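Local coordinates for Tautomerase_3 domain-containing protein (Corynebacterium halotolerans YIM 70093 = DSM 44683, PDB 7M58), which belongs to the cis-3-chloroacrylic acid dehalogenase (cis-CaaD) family of the tautomerase superfamily and may act as a hydrolytic dehalogenase, at the interface of chains A and B. Sequence-based numbering; all coordinates share one arbitrary frame. Chains: chain A/B, Tautomerase_3 domain-containing protein.

Four patches of one chain A to chain B interface show how a trimeric assembly can be sewn together by strand edges. With all distances taken between the centres of their C-alpha atoms, contact 1 and contact 3 lie about 8 Å apart; they share B:Leu51 and follow strand 40-46 of chain A along strand 51-53 of chain B. Contact 2 and contact 4, about 10 Å apart, share B:Leu82 of helix 75-92 and both use strand 100-107 of chain B. B:Trp101 joins contact 1 to contact 4, about 12 Å away, whereas contacts 2 and 3 are about 20 Å apart. Two antiparallel seams thus hold one pair of subunits.

Contact 1: the interface of chains A and B. Residues chain A 38-40; chain B 51-53, 62, 101.
A:Gln40 and B:His62 supply the polar link of this patch, a hydrogen bond from imidazole NE2 to the side-chain carbonyl OE1 of 2.8 Å. The oxygen lies in the plane of the imidazole, and the donor approaches nearly along the C=O axis, with 156° at the hydrogen. The amide meets the imidazole at its edge, and the two planes are almost perpendicular. With CG of A:Gln40 anti to the backbone N (chi1 169°) and the chain extended beyond it, the amide is carried away from its own strand and into chain B.

Apolar packing lines the route. The A:Gln40 side chain runs parallel to B:Leu53, CB to CD2 3.7 Å, while CZ3 at the rim of the B:Trp101 indole stands 3.9 Å from A:Gln40 CB. Further out, B:Leu51 CD2 lies at the limit of contact, 4.1 Å from CG of A:Gln40.

The same leucine and tryptophan also pack on the donor ring. CD1 of B:Leu53 sits over the centre of one imidazole face, 3.5 Å above its plane, and the ring's CE1 lies over the rim of B:Trp101. These neighbours should limit rotation of the histidine and keep NE2 directed at the amide.

Backbone pairing completes the patch: A:Gln40 and B:Leu53 form an antiparallel bridge. The site therefore docks the start of strand 40-46 against the neighbouring subunit's strand 51-53, and the glutamine, with 62 Å² hidden by chain B, may secure that register.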
ATOM      1  N   LEU A  38      -6.640 -18.363  -0.085  1.00 26.77           N
ATOM      2  CA  LEU A  38      -6.884 -16.949   0.140  1.00 31.98           C
ATOM      3  C   LEU A  38      -5.645 -16.094  -0.083  1.00 31.11           C
ATOM      4  O   LEU A  38      -5.761 -14.866  -0.148  1.00 30.79           O
ATOM      5  CB  LEU A  38      -7.396 -16.717   1.564  1.00 35.41           C
ATOM      6  CG  LEU A  38      -8.826 -17.164   1.906  1.00 30.70           C
ATOM      7  CD1 LEU A  38      -9.281 -16.551   3.232  1.00 28.11           C
ATOM      8  CD2 LEU A  38      -9.796 -16.839   0.801  1.00 25.69           C
ATOM      9  N   VAL A  39      -4.477 -16.706  -0.213  1.00 29.85           N
ATOM     10  CA  VAL A  39      -3.218 -15.982  -0.129  1.00 28.77           C
ATOM     11  C   VAL A  39      -2.782 -15.526  -1.518  1.00 30.81           C
ATOM     12  O   VAL A  39      -2.681 -16.325  -2.461  1.00 26.47           O
ATOM     13  CB  VAL A  39      -2.134 -16.847   0.530  1.00 27.36           C
ATOM     14  CG1 VAL A  39      -0.863 -16.037   0.701  1.00 30.81           C
ATOM     15  CG2 VAL A  39      -2.640 -17.427   1.849  1.00 24.52           C
ATOM     16  N   GLN A  40      -2.509 -14.234  -1.633  1.00 25.88           N
ATOM     17  CA  GLN A  40      -1.953 -13.626  -2.823  1.00 29.21           C
ATOM     18  C   GLN A  40      -0.576 -13.065  -2.483  1.00 26.91           C
ATOM     19  O   GLN A  40      -0.398 -12.461  -1.424  1.00 27.35           O
ATOM     20  CB  GLN A  40      -2.896 -12.524  -3.331  1.00 28.19           C
ATOM     21  CG  GLN A  40      -2.331 -11.637  -4.410  1.00 24.87           C
ATOM     22  CD  GLN A  40      -3.317 -10.559  -4.817  1.00 31.70           C
ATOM     23  OE1 GLN A  40      -4.072 -10.715  -5.781  1.00 30.02           O
ATOM     24  NE2 GLN A  40      -3.314  -9.452  -4.087  1.00 30.91           N
TER
ATOM     25  N   LEU B  51       3.057 -12.557  -9.824  1.00 29.75           N
ATOM     26  CA  LEU B  51       1.811 -12.652  -9.083  1.00 30.45           C
ATOM     27  C   LEU B  51       1.547 -14.117  -8.753  1.00 28.81           C
ATOM     28  O   LEU B  51       1.582 -14.971  -9.638  1.00 31.28           O
ATOM     29  CB  LEU B  51       0.670 -12.029  -9.888  1.00 28.00           C
ATOM     30  CG  LEU B  51      -0.441 -11.367  -9.064  1.00 34.94           C
ATOM     31  CD1 LEU B  51      -1.242 -10.430  -9.963  1.00 32.16           C
ATOM     32  CD2 LEU B  51      -1.344 -12.347  -8.319  1.00 35.20           C
ATOM     33  N   PHE B  52       1.322 -14.411  -7.484  1.00 29.84           N
ATOM     34  CA  PHE B  52       1.070 -15.768  -7.022  1.00 27.73           C
ATOM     35  C   PHE B  52      -0.246 -15.811  -6.261  1.00 28.84           C
ATOM     36  O   PHE B  52      -0.595 -14.865  -5.546  1.00 28.43           O
ATOM     37  CB  PHE B  52       2.200 -16.278  -6.121  1.00 28.51           C
ATOM     38  CG  PHE B  52       3.505 -16.483  -6.831  1.00 28.18           C
ATOM     39  CD1 PHE B  52       4.290 -15.399  -7.193  1.00 25.31           C
ATOM     40  CD2 PHE B  52       3.967 -17.765  -7.103  1.00 29.40           C
ATOM     41  CE1 PHE B  52       5.498 -15.583  -7.844  1.00 28.00           C
ATOM     42  CE2 PHE B  52       5.194 -17.961  -7.753  1.00 30.64           C
ATOM     43  CZ  PHE B  52       5.959 -16.867  -8.120  1.00 28.66           C
ATOM     44  N   LEU B  53      -0.984 -16.901  -6.451  1.00 31.50           N
ATOM     45  CA  LEU B  53      -2.226 -17.191  -5.751  1.00 26.43           C
ATOM     46  C   LEU B  53      -2.154 -18.596  -5.171  1.00 22.64           C
ATOM     47  O   LEU B  53      -1.860 -19.546  -5.898  1.00 29.55           O
ATOM     48  CB  LEU B  53      -3.429 -17.074  -6.699  1.00 24.87           C
ATOM     49  CG  LEU B  53      -3.772 -15.648  -7.094  1.00 26.84           C
ATOM     50  CD1 LEU B  53      -4.752 -15.635  -8.264  1.00 28.50           C
ATOM     51  CD2 LEU B  53      -4.282 -14.855  -5.891  1.00 24.22           C
ATOM     52  N   HIS B  62      -6.019 -11.881 -13.716  1.00 29.23           N
ATOM     53  CA  HIS B  62      -6.240 -11.574 -12.314  1.00 31.79           C
ATOM     54  C   HIS B  62      -5.852 -10.124 -12.056  1.00 29.32           C
ATOM     55  O   HIS B  62      -4.801  -9.668 -12.516  1.00 28.42           O
ATOM     56  CB  HIS B  62      -5.449 -12.553 -11.438  1.00 27.68           C
ATOM     57  CG  HIS B  62      -5.662 -12.370  -9.979  1.00 24.08           C
ATOM     58  ND1 HIS B  62      -6.753 -12.893  -9.317  1.00 34.96           N
ATOM     59  CD2 HIS B  62      -4.904 -11.761  -9.038  1.00 25.56           C
ATOM     60  CE1 HIS B  62      -6.679 -12.577  -8.035  1.00 29.44           C
ATOM     61  NE2 HIS B  62      -5.561 -11.898  -7.839  1.00 30.51           N
ATOM     62  N   TRP B 101     -10.019  -8.951  -7.172  1.00 28.18           N
ATOM     63  CA  TRP B 101     -10.008  -8.905  -5.712  1.00 26.57           C
ATOM     64  C   TRP B 101      -9.843  -7.455  -5.282  1.00 29.53           C
ATOM     65  O   TRP B 101      -8.980  -6.748  -5.820  1.00 27.29           O
ATOM     66  CB  TRP B 101      -8.870  -9.731  -5.139  1.00 22.54           C
ATOM     67  CG  TRP B 101      -8.974 -11.186  -5.383  1.00 26.21           C
ATOM     68  CD1 TRP B 101      -9.745 -11.813  -6.308  1.00 24.81           C
ATOM     69  CD2 TRP B 101      -8.217 -12.211  -4.725  1.00 32.63           C
ATOM     70  NE1 TRP B 101      -9.536 -13.174  -6.259  1.00 24.58           N
ATOM     71  CE2 TRP B 101      -8.604 -13.445  -5.294  1.00 27.67           C
ATOM     72  CE3 TRP B 101      -7.252 -12.206  -3.701  1.00 29.59           C
ATOM     73  CZ2 TRP B 101      -8.061 -14.663  -4.878  1.00 27.65           C
ATOM     74  CZ3 TRP B 101      -6.715 -13.416  -3.283  1.00 26.84           C
ATOM     75  CH2 TRP B 101      -7.122 -14.627  -3.871  1.00 29.67           C
TER

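Contact 2: the interface of chains A and B. Residues chain A 107, 111; chain B 78, 82, 104-106.
The amide of A:Asn111 turns its ND2 edge to the carboxylate of B:Glu106, the planes 44° apart, while B:Val104 CG2 lies off one face of the amide, offset from its centre. OE1 of the glutamate lies in the amide plane, ND2 to OE1 3.3 Å, and ND2 in turn stands above the carboxylate plane. On the same face of the carboxylate B:Lys78 NZ also reaches OE1, on the syn side at 3.0 Å, forming a salt bridge within chain B. One oxygen therefore takes both donors, and the lysine would be expected to stabilise the negative charge and help hold the carboxylate at the amide's ND2. The lysine chain bends at chi3 (-102°) to bring its amine round.

CG2 of B:Val104 also packs against A:Asn111 CB at 3.7 Å, the two side chains lying crosswise. ND2 makes a weak hydrogen bond to the B:Val104 carbonyl O. From the helix, B:Leu82 CD1 covers the backbone of A:Asn111, 3.7 Å from CA.

The backbone is held too: B:Val104 N donates to A:Asn111 O at 3.1 Å, with 160° at the hydrogen. A:Ile107 reaches towards B:Val104 and B:Asn105, but the modelled position of its CD1 is too close to them to be trusted in detail.

In the fold, the 3-10 turn 109-111 of chain A, just after strand 100-107, rests in the angle between strand 100-107 and helix 75-92 of chain B.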
ATOM      1  N   ILE A 107      -7.057  -5.275   8.104  1.00 30.33           N
ATOM      2  CA  ILE A 107      -8.210  -4.567   7.597  1.00 29.63           C
ATOM      3  C   ILE A 107      -9.411  -5.487   7.852  1.00 30.34           C
ATOM      4  O   ILE A 107      -9.237  -6.711   7.875  1.00 30.14           O
ATOM      5  CB  ILE A 107      -7.958  -4.126   6.152  1.00 32.28           C
ATOM      6  CG1 ILE A 107      -8.627  -2.755   6.129  1.00 41.99           C
ATOM      7  CG2 ILE A 107      -8.744  -4.936   5.120  1.00 28.57           C
ATOM      8  CD1 ILE A 107      -8.266  -1.995   5.066  1.00 44.15           C
ATOM      9  N   ASN A 111     -14.149  -5.589   4.360  1.00 30.95           N
ATOM     10  CA  ASN A 111     -13.494  -4.670   3.441  1.00 30.81           C
ATOM     11  C   ASN A 111     -12.662  -5.399   2.395  1.00 29.35           C
ATOM     12  O   ASN A 111     -11.758  -4.809   1.804  1.00 26.71           O
ATOM     13  CB  ASN A 111     -12.630  -3.667   4.213  1.00 29.91           C
ATOM     14  CG  ASN A 111     -13.451  -2.721   5.090  1.00 31.39           C
ATOM     15  OD1 ASN A 111     -14.560  -3.037   5.513  1.00 37.82           O
ATOM     16  ND2 ASN A 111     -12.891  -1.562   5.378  1.00 27.59           N
TER
ATOM     17  N   LYS B  78     -19.609   1.077   2.000  1.00 33.08           N
ATOM     18  CA  LYS B  78     -18.408   0.296   1.767  1.00 31.51           C
ATOM     19  C   LYS B  78     -18.729  -1.008   1.050  1.00 34.62           C
ATOM     20  O   LYS B  78     -18.120  -1.334   0.025  1.00 35.14           O
ATOM     21  CB  LYS B  78     -17.706   0.045   3.099  1.00 32.51           C
ATOM     22  CG  LYS B  78     -16.867   1.214   3.588  1.00 27.53           C
ATOM     23  CD  LYS B  78     -16.078   0.832   4.820  1.00 29.57           C
ATOM     24  CE  LYS B  78     -16.781   1.414   6.017  1.00 33.92           C
ATOM     25  NZ  LYS B  78     -16.352   0.825   7.305  1.00 41.46           N
ATOM     26  N   LEU B  82     -17.583  -2.181  -2.672  1.00 29.90           N
ATOM     27  CA  LEU B  82     -16.751  -3.361  -2.874  1.00 30.72           C
ATOM     28  C   LEU B  82     -17.376  -4.304  -3.891  1.00 29.80           C
ATOM     29  O   LEU B  82     -16.706  -4.769  -4.821  1.00 27.29           O
ATOM     30  CB  LEU B  82     -16.550  -4.056  -1.531  1.00 32.63           C
ATOM     31  CG  LEU B  82     -15.435  -3.403  -0.726  1.00 30.14           C
ATOM     32  CD1 LEU B  82     -15.730  -3.509   0.739  1.00 27.43           C
ATOM     33  CD2 LEU B  82     -14.162  -4.112  -1.053  1.00 28.10           C
ATOM     34  N   VAL B 104     -10.248  -2.341   0.583  1.00 28.24           N
ATOM     35  CA  VAL B 104     -10.389  -0.915   0.880  1.00 25.74           C
ATOM     36  C   VAL B 104      -9.772  -0.660   2.246  1.00 30.68           C
ATOM     37  O   VAL B 104     -10.160  -1.288   3.243  1.00 27.96           O
ATOM     38  CB  VAL B 104     -11.841  -0.406   0.788  1.00 26.05           C
ATOM     39  CG1 VAL B 104     -12.516  -0.983  -0.431  1.00 25.23           C
ATOM     40  CG2 VAL B 104     -12.656  -0.667   2.026  1.00 29.36           C
ATOM     41  N   ASN B 105      -8.760   0.196   2.282  1.00 31.58           N
ATOM     42  CA  ASN B 105      -8.144   0.621   3.525  1.00 29.34           C
ATOM     43  C   ASN B 105      -8.721   1.972   3.891  1.00 26.13           C
ATOM     44  O   ASN B 105      -8.980   2.799   3.015  1.00 30.35           O
ATOM     45  CB  ASN B 105      -6.610   0.679   3.414  1.00 31.20           C
ATOM     46  CG  ASN B 105      -5.916   0.987   4.750  1.00 30.10           C
ATOM     47  OD1 ASN B 105      -6.119   0.313   5.767  1.00 32.82           O
ATOM     48  ND2 ASN B 105      -5.141   2.054   4.756  1.00 32.66           N
ATOM     49  N   GLU B 106      -8.989   2.173   5.169  1.00 30.71           N
ATOM     50  CA  GLU B 106      -9.643   3.389   5.616  1.00 27.78           C
ATOM     51  C   GLU B 106      -8.632   4.256   6.349  1.00 31.65           C
ATOM     52  O   GLU B 106      -7.950   3.795   7.271  1.00 32.53           O
ATOM     53  CB  GLU B 106     -10.855   3.084   6.495  1.00 27.13           C
ATOM     54  CG  GLU B 106     -12.047   2.587   5.703  1.00 31.17           C
ATOM     55  CD  GLU B 106     -13.250   2.287   6.589  1.00 40.61           C
ATOM     56  OE1 GLU B 106     -13.339   1.158   7.146  1.00 27.53           O
ATOM     57  OE2 GLU B 106     -14.111   3.191   6.725  1.00 43.57           O
TER

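Contact 3: the interface of chains A and B. Residues chain A 41-44; chain B 46, 50-51, 64.
Hydrophobic packing centres on A:Ile42, whose CG1-CD1 branch meets B:Leu51 and B:Trp64, and whose CG2 methyl meets B:Leu46. The CD1 methyl comes in above the plane of the B:Trp64 indole at the rim of the six-membered ring, 3.6 Å from CE3, as the two side chains meet at an oblique angle. CG2 takes another direction and meets both methyls of B:Leu46, with CD1 at 3.7 Å; that leucine lies across the isoleucine. On a third side, CG1 runs alongside B:Leu51, 3.9 Å from its CG. The first torsion explains this division: CG1 lies opposite the carbonyl carbon (chi1 -71°), leaving CG2 anti to the backbone N.

Smaller contacts extend the packing. A:Asn44 OD1 lies 3.7 Å from B:Leu46 CD2, and the B:Ala50 methyl rests near the carbonyl O of A:Phe43.

Backbone pairing supports this arrangement, with A:Ile42 and B:Leu51 forming an antiparallel bridge that lines up strand 40-46 of chain A with strand 51-53 of chain B. It makes a sheet-edge seam between subunits, with the isoleucine packed against B:Leu46, B:Leu51 and B:Trp64. The A:Phe43 N-H donates to B:Ala50 O at 3.0 Å, 148° at the hydrogen, while the phenylalanine ring's CD2 lies 3.6 Å from that same oxygen.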
ATOM      1  N   VAL A  41       0.401 -13.290  -3.360  1.00 19.98           N
ATOM      2  CA  VAL A  41       1.741 -12.736  -3.206  1.00 23.93           C
ATOM      3  C   VAL A  41       2.079 -11.939  -4.453  1.00 28.64           C
ATOM      4  O   VAL A  41       1.942 -12.440  -5.576  1.00 32.79           O
ATOM      5  CB  VAL A  41       2.809 -13.820  -2.980  1.00 27.09           C
ATOM      6  CG1 VAL A  41       4.191 -13.166  -2.919  1.00 24.15           C
ATOM      7  CG2 VAL A  41       2.534 -14.606  -1.714  1.00 22.73           C
ATOM      8  N   ILE A  42       2.546 -10.717  -4.262  1.00 24.34           N
ATOM      9  CA  ILE A  42       2.898  -9.854  -5.378  1.00 29.24           C
ATOM     10  C   ILE A  42       4.329  -9.375  -5.184  1.00 28.12           C
ATOM     11  O   ILE A  42       4.723  -9.006  -4.072  1.00 27.01           O
ATOM     12  CB  ILE A  42       1.923  -8.675  -5.500  1.00 20.64           C
ATOM     13  CG1 ILE A  42       0.582  -9.176  -5.995  1.00 23.77           C
ATOM     14  CG2 ILE A  42       2.445  -7.685  -6.477  1.00 30.88           C
ATOM     15  CD1 ILE A  42      -0.564  -8.263  -5.599  1.00 31.03           C
ATOM     16  N   PHE A  43       5.105  -9.375  -6.264  1.00 26.97           N
ATOM     17  CA  PHE A  43       6.485  -8.915  -6.246  1.00 25.35           C
ATOM     18  C   PHE A  43       6.574  -7.603  -7.009  1.00 27.82           C
ATOM     19  O   PHE A  43       6.425  -7.581  -8.236  1.00 33.55           O
ATOM     20  CB  PHE A  43       7.424  -9.964  -6.837  1.00 23.52           C
ATOM     21  CG  PHE A  43       7.589 -11.152  -5.964  1.00 29.19           C
ATOM     22  CD1 PHE A  43       8.489 -11.123  -4.897  1.00 28.18           C
ATOM     23  CD2 PHE A  43       6.823 -12.295  -6.169  1.00 27.72           C
ATOM     24  CE1 PHE A  43       8.630 -12.220  -4.058  1.00 28.72           C
ATOM     25  CE2 PHE A  43       6.962 -13.400  -5.333  1.00 26.53           C
ATOM     26  CZ  PHE A  43       7.866 -13.365  -4.274  1.00 29.01           C
ATOM     27  N   ASN A  44       6.826  -6.519  -6.273  1.00 26.68           N
ATOM     28  CA  ASN A  44       7.098  -5.206  -6.852  1.00 36.69           C
ATOM     29  C   ASN A  44       8.609  -5.036  -6.979  1.00 37.86           C
ATOM     30  O   ASN A  44       9.312  -4.812  -5.984  1.00 35.69           O
ATOM     31  CB  ASN A  44       6.492  -4.097  -5.996  1.00 28.98           C
ATOM     32  CG  ASN A  44       4.968  -4.142  -5.985  1.00 39.35           C
ATOM     33  OD1 ASN A  44       4.323  -3.985  -7.026  1.00 42.28           O
ATOM     34  ND2 ASN A  44       4.386  -4.348  -4.809  1.00 29.03           N
TER
ATOM     35  N   LEU B  46       2.815  -5.558 -13.459  1.00 36.08           N
ATOM     36  CA  LEU B  46       3.658  -6.576 -12.851  1.00 35.11           C
ATOM     37  C   LEU B  46       4.374  -7.410 -13.913  1.00 35.89           C
ATOM     38  O   LEU B  46       3.893  -7.557 -15.041  1.00 31.81           O
ATOM     39  CB  LEU B  46       2.822  -7.473 -11.924  1.00 27.90           C
ATOM     40  CG  LEU B  46       2.218  -6.754 -10.721  1.00 30.27           C
ATOM     41  CD1 LEU B  46       1.253  -7.634  -9.948  1.00 24.24           C
ATOM     42  CD2 LEU B  46       3.335  -6.284  -9.796  1.00 32.98           C
ATOM     43  N   ALA B  50       5.289 -12.471 -11.447  1.00 28.51           N
ATOM     44  CA  ALA B  50       5.324 -11.681 -10.224  1.00 30.09           C
ATOM     45  C   ALA B  50       4.069 -11.831  -9.367  1.00 31.78           C
ATOM     46  O   ALA B  50       4.027 -11.295  -8.255  1.00 30.07           O
ATOM     47  CB  ALA B  50       5.541 -10.206 -10.557  1.00 26.13           C
ATOM     48  N   LEU B  51       3.057 -12.557  -9.824  1.00 29.75           N
ATOM     49  CA  LEU B  51       1.811 -12.652  -9.083  1.00 30.45           C
ATOM     50  C   LEU B  51       1.547 -14.117  -8.753  1.00 28.81           C
ATOM     51  O   LEU B  51       1.582 -14.971  -9.638  1.00 31.28           O
ATOM     52  CB  LEU B  51       0.670 -12.029  -9.888  1.00 28.00           C
ATOM     53  CG  LEU B  51      -0.441 -11.367  -9.064  1.00 34.94           C
ATOM     54  CD1 LEU B  51      -1.242 -10.430  -9.963  1.00 32.16           C
ATOM     55  CD2 LEU B  51      -1.344 -12.347  -8.319  1.00 35.20           C
ATOM     56  N   TRP B  64      -5.870  -7.074  -8.841  1.00 26.46           N
ATOM     57  CA  TRP B  64      -6.034  -6.725  -7.433  1.00 26.14           C
ATOM     58  C   TRP B  64      -6.120  -5.213  -7.305  1.00 27.56           C
ATOM     59  O   TRP B  64      -5.221  -4.496  -7.757  1.00 23.75           O
ATOM     60  CB  TRP B  64      -4.888  -7.259  -6.576  1.00 23.33           C
ATOM     61  CG  TRP B  64      -5.001  -6.893  -5.133  1.00 27.00           C
ATOM     62  CD1 TRP B  64      -6.053  -7.150  -4.281  1.00 28.07           C
ATOM     63  CD2 TRP B  64      -4.043  -6.158  -4.368  1.00 28.65           C
ATOM     64  NE1 TRP B  64      -5.788  -6.645  -3.030  1.00 28.55           N
ATOM     65  CE2 TRP B  64      -4.563  -6.023  -3.059  1.00 29.88           C
ATOM     66  CE3 TRP B  64      -2.786  -5.610  -4.659  1.00 27.76           C
ATOM     67  CZ2 TRP B  64      -3.871  -5.351  -2.046  1.00 29.32           C
ATOM     68  CZ3 TRP B  64      -2.101  -4.958  -3.655  1.00 33.07           C
ATOM     69  CH2 TRP B  64      -2.646  -4.828  -2.359  1.00 30.60           C
TER

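Contact 4: the interface of chains A and B. Residues chain A 112-113, 116, 118; chain B 82, 86, 100-102.
A:Thr113 and B:Val102 form an antiparallel bridge in which each backbone N-H bonds to the other's carbonyl: A:Thr113 N to B:Val102 O is 2.9 Å and nearly straight, while B:Val102 N to A:Thr113 O is 3.2 Å, with the donor tilted from the carbonyl plane. The hydroxyl of A:Thr113 adds a side-chain partner: B:Val102 N also donates to OG1 at 3.1 Å, so this N-H is shared between A:Thr113 O and OG1, a bifurcated donor. With chi1 at 64°, OG1 lies between its backbone N and carbonyl carbon, on the side that meets B:Val102 N.

That hydroxyl also meets B:Thr86 OG1 of helix 75-92 at 2.8 Å, in a hydrogen bond of undecided direction; the two threonine side chains run antiparallel, overlapping. B:Thr86 OG1 in turn donates to the carbonyl O of B:Leu82 at 2.7 Å. If its hydrogen is spent there, A:Thr113 would be the donor between the hydroxyls.

Apolar contact is lighter: A:Leu118 CD2 packs on B:Leu82 CB at 4.0 Å, and B:Thr86 CG2 approaches A:Gly116 CA. The site adds strand 112-114 of chain A to the edge of strand 100-107 of chain B and ties it to the helix, helping join the subunits of the trimeric assembly.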
ATOM      1  N   MET A 112     -12.933  -6.677   2.167  1.00 32.34           N
ATOM      2  CA  MET A 112     -12.195  -7.445   1.181  1.00 30.76           C
ATOM      3  C   MET A 112     -13.156  -8.302   0.380  1.00 33.60           C
ATOM      4  O   MET A 112     -14.073  -8.900   0.954  1.00 38.04           O
ATOM      5  CB  MET A 112     -11.159  -8.358   1.826  1.00 28.61           C
ATOM      6  CG  MET A 112     -10.147  -7.632   2.638  1.00 37.06           C
ATOM      7  SD  MET A 112      -8.702  -8.632   3.030  1.00 47.71           S
ATOM      8  CE  MET A 112      -9.369  -9.988   3.862  1.00 30.55           C
ATOM      9  N   THR A 113     -12.974  -8.331  -0.937  1.00 26.43           N
ATOM     10  CA  THR A 113     -13.536  -9.380  -1.776  1.00 28.74           C
ATOM     11  C   THR A 113     -12.378 -10.220  -2.292  1.00 29.09           C
ATOM     12  O   THR A 113     -11.327  -9.692  -2.659  1.00 27.10           O
ATOM     13  CB  THR A 113     -14.370  -8.863  -2.967  1.00 26.46           C
ATOM     14  OG1 THR A 113     -13.542  -8.124  -3.880  1.00 32.01           O
ATOM     15  CG2 THR A 113     -15.526  -8.011  -2.510  1.00 25.57           C
ATOM     16  N   GLY A 116     -14.781 -13.178  -5.679  1.00 23.28           N
ATOM     17  CA  GLY A 116     -16.062 -12.547  -5.920  1.00 30.71           C
ATOM     18  C   GLY A 116     -16.972 -12.382  -4.715  1.00 30.84           C
ATOM     19  O   GLY A 116     -18.136 -11.998  -4.890  1.00 23.80           O
ATOM     20  N   LEU A 118     -17.465 -11.152  -0.411  1.00 30.36           N
ATOM     21  CA  LEU A 118     -16.886 -10.483   0.748  1.00 25.76           C
ATOM     22  C   LEU A 118     -16.345 -11.533   1.697  1.00 23.91           C
ATOM     23  O   LEU A 118     -16.915 -12.616   1.833  1.00 23.69           O
ATOM     24  CB  LEU A 118     -17.917  -9.602   1.454  1.00 24.76           C
ATOM     25  CG  LEU A 118     -18.247  -8.360   0.628  1.00 36.18           C
ATOM     26  CD1 LEU A 118     -19.554  -7.715   1.039  1.00 38.38           C
ATOM     27  CD2 LEU A 118     -17.106  -7.364   0.725  1.00 36.47           C
TER
ATOM     28  N   LEU B  82     -17.583  -2.181  -2.672  1.00 29.90           N
ATOM     29  CA  LEU B  82     -16.751  -3.361  -2.874  1.00 30.72           C
ATOM     30  C   LEU B  82     -17.376  -4.304  -3.891  1.00 29.80           C
ATOM     31  O   LEU B  82     -16.706  -4.769  -4.821  1.00 27.29           O
ATOM     32  CB  LEU B  82     -16.550  -4.056  -1.531  1.00 32.63           C
ATOM     33  CG  LEU B  82     -15.435  -3.403  -0.726  1.00 30.14           C
ATOM     34  CD1 LEU B  82     -15.730  -3.509   0.739  1.00 27.43           C
ATOM     35  CD2 LEU B  82     -14.162  -4.112  -1.053  1.00 28.10           C
ATOM     36  N   THR B  86     -15.863  -4.956  -7.767  1.00 30.45           N
ATOM     37  CA  THR B  86     -15.576  -6.338  -8.149  1.00 26.31           C
ATOM     38  C   THR B  86     -16.404  -6.787  -9.347  1.00 26.28           C
ATOM     39  O   THR B  86     -15.893  -7.487 -10.221  1.00 29.23           O
ATOM     40  CB  THR B  86     -15.821  -7.276  -6.962  1.00 30.02           C
ATOM     41  OG1 THR B  86     -15.141  -6.807  -5.783  1.00 29.50           O
ATOM     42  CG2 THR B  86     -15.377  -8.702  -7.279  1.00 31.73           C
ATOM     43  N   VAL B 100     -11.203 -10.440  -9.754  1.00 29.95           N
ATOM     44  CA  VAL B 100     -11.021  -9.046  -9.389  1.00 25.70           C
ATOM     45  C   VAL B 100     -11.147  -9.000  -7.873  1.00 25.92           C
ATOM     46  O   VAL B 100     -12.259  -9.013  -7.334  1.00 29.98           O
ATOM     47  CB  VAL B 100     -12.047  -8.136 -10.078  1.00 28.63           C
ATOM     48  CG1 VAL B 100     -11.845  -6.691  -9.663  1.00 26.57           C
ATOM     49  CG2 VAL B 100     -11.947  -8.277 -11.599  1.00 27.65           C
ATOM     50  N   TRP B 101     -10.019  -8.951  -7.172  1.00 28.18           N
ATOM     51  CA  TRP B 101     -10.008  -8.905  -5.712  1.00 26.57           C
ATOM     52  C   TRP B 101      -9.843  -7.455  -5.282  1.00 29.53           C
ATOM     53  O   TRP B 101      -8.980  -6.748  -5.820  1.00 27.29           O
ATOM     54  CB  TRP B 101      -8.870  -9.731  -5.139  1.00 22.54           C
ATOM     55  CG  TRP B 101      -8.974 -11.186  -5.383  1.00 26.21           C
ATOM     56  CD1 TRP B 101      -9.745 -11.813  -6.308  1.00 24.81           C
ATOM     57  CD2 TRP B 101      -8.217 -12.211  -4.725  1.00 32.63           C
ATOM     58  NE1 TRP B 101      -9.536 -13.174  -6.259  1.00 24.58           N
ATOM     59  CE2 TRP B 101      -8.604 -13.445  -5.294  1.00 27.67           C
ATOM     60  CE3 TRP B 101      -7.252 -12.206  -3.701  1.00 29.59           C
ATOM     61  CZ2 TRP B 101      -8.061 -14.663  -4.878  1.00 27.65           C
ATOM     62  CZ3 TRP B 101      -6.715 -13.416  -3.283  1.00 26.84           C
ATOM     63  CH2 TRP B 101      -7.122 -14.627  -3.871  1.00 29.67           C
ATOM     64  N   VAL B 102     -10.674  -7.008  -4.332  1.00 28.09           N
ATOM     65  CA  VAL B 102     -10.721  -5.607  -3.916  1.00 23.83           C
ATOM     66  C   VAL B 102     -10.527  -5.496  -2.411  1.00 30.65           C
ATOM     67  O   VAL B 102     -11.226  -6.164  -1.641  1.00 27.27           O
ATOM     68  CB  VAL B 102     -12.049  -4.934  -4.310  1.00 26.77           C
ATOM     69  CG1 VAL B 102     -11.937  -3.431  -4.128  1.00 20.69           C
ATOM     70  CG2 VAL B 102     -12.439  -5.285  -5.742  1.00 23.09           C
TER